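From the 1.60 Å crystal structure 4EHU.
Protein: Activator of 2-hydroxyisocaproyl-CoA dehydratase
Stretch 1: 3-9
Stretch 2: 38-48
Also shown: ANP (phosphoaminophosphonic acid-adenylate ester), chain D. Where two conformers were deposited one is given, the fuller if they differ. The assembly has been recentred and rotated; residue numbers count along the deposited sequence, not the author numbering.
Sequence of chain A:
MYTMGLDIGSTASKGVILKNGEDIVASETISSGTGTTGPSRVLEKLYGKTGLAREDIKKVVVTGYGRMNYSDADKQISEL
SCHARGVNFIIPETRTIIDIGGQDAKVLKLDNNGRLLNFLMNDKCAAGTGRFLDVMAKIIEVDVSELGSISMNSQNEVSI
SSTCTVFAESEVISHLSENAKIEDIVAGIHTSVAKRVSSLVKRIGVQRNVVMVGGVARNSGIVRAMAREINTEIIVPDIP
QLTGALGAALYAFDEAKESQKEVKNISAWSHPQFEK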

# COMPACT_ATOMS: atom_id res chain seq x y z
N THR A 3 11.07 37.43 -6.70
CA THR A 3 10.11 36.47 -7.23
C THR A 3 9.82 35.41 -6.17
O THR A 3 10.57 35.26 -5.21
CB THR A 3 10.61 35.81 -8.51
OG1 THR A 3 11.83 35.10 -8.25
CG2 THR A 3 10.82 36.90 -9.60
N MET A 4 8.72 34.69 -6.34
CA MET A 4 8.31 33.69 -5.37
C MET A 4 7.96 32.37 -6.05
O MET A 4 7.35 32.36 -7.11
CB MET A 4 7.09 34.18 -4.59
CG MET A 4 6.64 33.23 -3.49
SD MET A 4 5.31 33.93 -2.50
CE MET A 4 6.24 34.93 -1.34
N GLY A 5 8.37 31.27 -5.41
CA GLY A 5 7.99 29.93 -5.82
C GLY A 5 7.21 29.25 -4.71
O GLY A 5 7.57 29.35 -3.54
N LEU A 6 6.11 28.59 -5.07
CA LEU A 6 5.31 27.82 -4.13
C LEU A 6 5.23 26.40 -4.64
O LEU A 6 4.98 26.18 -5.81
CB LEU A 6 3.90 28.40 -4.01
CG LEU A 6 3.77 29.77 -3.34
CD1 LEU A 6 2.33 30.25 -3.44
CD2 LEU A 6 4.23 29.71 -1.90
N ASP A 7 5.46 25.43 -3.76
CA ASP A 7 5.37 24.01 -4.11
C ASP A 7 4.35 23.39 -3.17
O ASP A 7 4.60 23.18 -1.99
CB ASP A 7 6.76 23.36 -3.98
CG ASP A 7 6.74 21.82 -4.15
OD1 ASP A 7 5.68 21.21 -4.40
OD2 ASP A 7 7.82 21.23 -4.02
N ILE A 8 3.16 23.13 -3.69
CA ILE A 8 2.07 22.61 -2.88
C ILE A 8 1.94 21.13 -3.15
O ILE A 8 1.33 20.72 -4.13
CB ILE A 8 0.76 23.34 -3.20
CG1 ILE A 8 0.97 24.85 -3.10
CG2 ILE A 8 -0.34 22.88 -2.26
CD1 ILE A 8 -0.18 25.67 -3.70
N GLY A 9 2.56 20.32 -2.30
CA GLY A 9 2.57 18.89 -2.54
C GLY A 9 1.43 18.20 -1.83
O GLY A 9 0.55 18.86 -1.26
N GLY A 38 -2.37 25.12 4.27
CA GLY A 38 -0.92 25.10 4.20
C GLY A 38 -0.34 26.25 3.40
O GLY A 38 0.52 26.97 3.90
N PRO A 39 -0.80 26.43 2.16
CA PRO A 39 -0.32 27.49 1.25
C PRO A 39 -0.48 28.91 1.79
O PRO A 39 0.44 29.71 1.69
CB PRO A 39 -1.19 27.29 0.01
CG PRO A 39 -1.49 25.83 0.01
CD PRO A 39 -1.68 25.48 1.46
N SER A 40 -1.64 29.22 2.36
CA SER A 40 -1.84 30.56 2.91
C SER A 40 -0.90 30.79 4.09
O SER A 40 -0.37 31.88 4.26
CB SER A 40 -3.31 30.78 3.32
OG SER A 40 -3.72 29.88 4.33
N ARG A 41 -0.68 29.75 4.89
CA ARG A 41 0.21 29.84 6.04
C ARG A 41 1.66 30.04 5.60
O ARG A 41 2.42 30.77 6.24
CB ARG A 41 0.08 28.59 6.90
CG ARG A 41 -1.34 28.37 7.42
CD ARG A 41 -1.46 27.02 8.11
NE ARG A 41 -0.46 26.87 9.16
CZ ARG A 41 -0.25 25.75 9.84
NH1 ARG A 41 0.69 25.71 10.78
NH2 ARG A 41 -0.98 24.67 9.58
N VAL A 42 2.05 29.40 4.51
CA VAL A 42 3.38 29.57 3.95
C VAL A 42 3.58 31.03 3.58
O VAL A 42 4.59 31.65 3.91
CB VAL A 42 3.58 28.67 2.71
CG1 VAL A 42 4.82 29.06 1.94
CG2 VAL A 42 3.66 27.21 3.13
N LEU A 43 2.60 31.59 2.89
CA LEU A 43 2.65 32.97 2.45
C LEU A 43 2.78 33.94 3.61
O LEU A 43 3.59 34.86 3.58
CB LEU A 43 1.40 33.30 1.64
CG LEU A 43 1.36 32.69 0.24
CD1 LEU A 43 -0.01 32.91 -0.39
CD2 LEU A 43 2.45 33.29 -0.61
N GLU A 44 1.97 33.74 4.65
CA GLU A 44 2.02 34.58 5.83
C GLU A 44 3.43 34.63 6.39
O GLU A 44 3.91 35.68 6.80
CB GLU A 44 1.08 34.05 6.91
CG GLU A 44 -0.39 34.17 6.57
CD GLU A 44 -1.26 33.43 7.56
OE1 GLU A 44 -0.79 33.14 8.68
OE2 GLU A 44 -2.42 33.12 7.21
N LYS A 45 4.11 33.48 6.43
CA LYS A 45 5.42 33.41 7.04
C LYS A 45 6.51 34.02 6.17
O LYS A 45 7.42 34.67 6.68
CB LYS A 45 5.77 31.96 7.39
CG LYS A 45 4.89 31.41 8.49
CD LYS A 45 5.65 30.43 9.37
CE LYS A 45 4.84 30.06 10.60
NZ LYS A 45 4.49 31.25 11.41
N LEU A 46 6.43 33.81 4.86
CA LEU A 46 7.38 34.46 3.95
C LEU A 46 7.28 35.97 4.06
O LEU A 46 8.29 36.66 4.11
CB LEU A 46 7.12 34.03 2.51
CG LEU A 46 7.32 32.53 2.31
CD1 LEU A 46 6.85 32.13 0.92
CD2 LEU A 46 8.78 32.14 2.53
N TYR A 47 6.05 36.48 4.08
CA TYR A 47 5.79 37.91 4.17
C TYR A 47 6.21 38.47 5.52
O TYR A 47 6.75 39.58 5.60
CB TYR A 47 4.31 38.20 3.93
CG TYR A 47 3.86 37.98 2.50
CD1 TYR A 47 4.68 38.33 1.43
CD2 TYR A 47 2.62 37.43 2.22
CE1 TYR A 47 4.28 38.13 0.12
CE2 TYR A 47 2.21 37.23 0.91
CZ TYR A 47 3.04 37.58 -0.13
OH TYR A 47 2.61 37.37 -1.43
N GLY A 48 5.96 37.71 6.58
CA GLY A 48 6.34 38.13 7.92
C GLY A 48 7.84 38.24 8.06
O GLY A 48 8.36 39.21 8.62
PG ANP D . 4.52 14.72 -3.13
O1G ANP D . 3.22 15.24 -3.74
O2G ANP D . 5.71 15.35 -3.83
O3G ANP D . 4.60 13.25 -3.08
PB ANP D . 5.22 16.58 -0.84
O1B ANP D . 4.26 17.38 0.01
O2B ANP D . 6.03 17.37 -1.87
N3B ANP D . 4.36 15.24 -1.50
PA ANP D . 7.64 16.55 0.76
O1A ANP D . 7.29 17.88 1.33
O2A ANP D . 8.71 16.40 -0.29
O3A ANP D . 6.30 15.88 0.15
O5' ANP D . 7.97 15.48 1.91
C5' ANP D . 6.99 15.13 2.89
C4' ANP D . 7.63 14.22 3.93
O4' ANP D . 9.00 14.41 4.26
C3' ANP D . 6.88 13.46 5.01
O3' ANP D . 6.05 12.44 4.43
C2' ANP D . 8.01 12.95 5.90
O2' ANP D . 8.21 11.53 5.78
C1' ANP D . 9.28 13.67 5.46
N9 ANP D . 9.77 14.67 6.43
C8 ANP D . 9.24 15.88 6.68
N7 ANP D . 9.99 16.55 7.59
C5 ANP D . 11.02 15.73 7.92
C6 ANP D . 12.18 15.81 8.80
N6 ANP D . 12.37 16.92 9.56
N1 ANP D . 13.03 14.75 8.84
C2 ANP D . 12.85 13.65 8.09
N3 ANP D . 11.80 13.51 7.27
C4 ANP D . 10.88 14.50 7.14

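The contact between strand 3-8 and helix 38-48 is wholly apolar. No hydrogen bond crosses it, and the two elements, running nearly antiparallel at 150° with their axes 9.6 Å apart at closest approach, meet through side chains alone. Together they bury 313 Å². The strand's alternation sets the pattern: Met4 and Leu6 direct their CA-to-CB bonds toward the helix, whereas Gly5 between them offers no side chain and Thr3 and Asp7 stay out of reach.

Met4 makes the most extensive set of contacts. With chi1 and chi2 both t, its side chain extends across the gap; Met4 SD lies 3.5 Å from Leu43 CD2, and Met4 CE packs 3.6 Å from Leu46 CD1. The same methyl, Met4 CE, approaches Tyr47 CE1 at 4.0 Å, obliquely to the ring. One thioether thus touches three helix residues, two of them one helical turn apart, Leu43 and Tyr47. Leu6 packs less tightly: Leu6 CD2 lies 3.9 Å from Val42 CG1, and both methyls, Leu6 CD1 and Leu6 CD2, come to 4.2 Å of Leu43 CD2. Leu43 CD2 is therefore shared between Met4 and Leu6, although the CA-to-CB bond of Leu43 points sideways.

At the other end, Ile8 CG2 rests 3.9 Å from Pro39 CG. The backbones are closer here, the CA atoms of Ile8 and Pro39 being 6.8 Å apart against 9.4 Å between those of Met4 and Leu46; both CA-to-CB bonds of the Ile8 and Pro39 pair point sideways, and the end of the Ile8 side chain comes nearer to the helix.

Backbone hydrogen bonds within the helix, such as Leu43 N to Pro39 O at 3.1 Å and Tyr47 N to Leu43 O at 3.0 Å, hold the contacting residues in register one turn apart. Beyond the strand, Gly9 CA lies 3.4 Å from O1B of the ANP nucleotide.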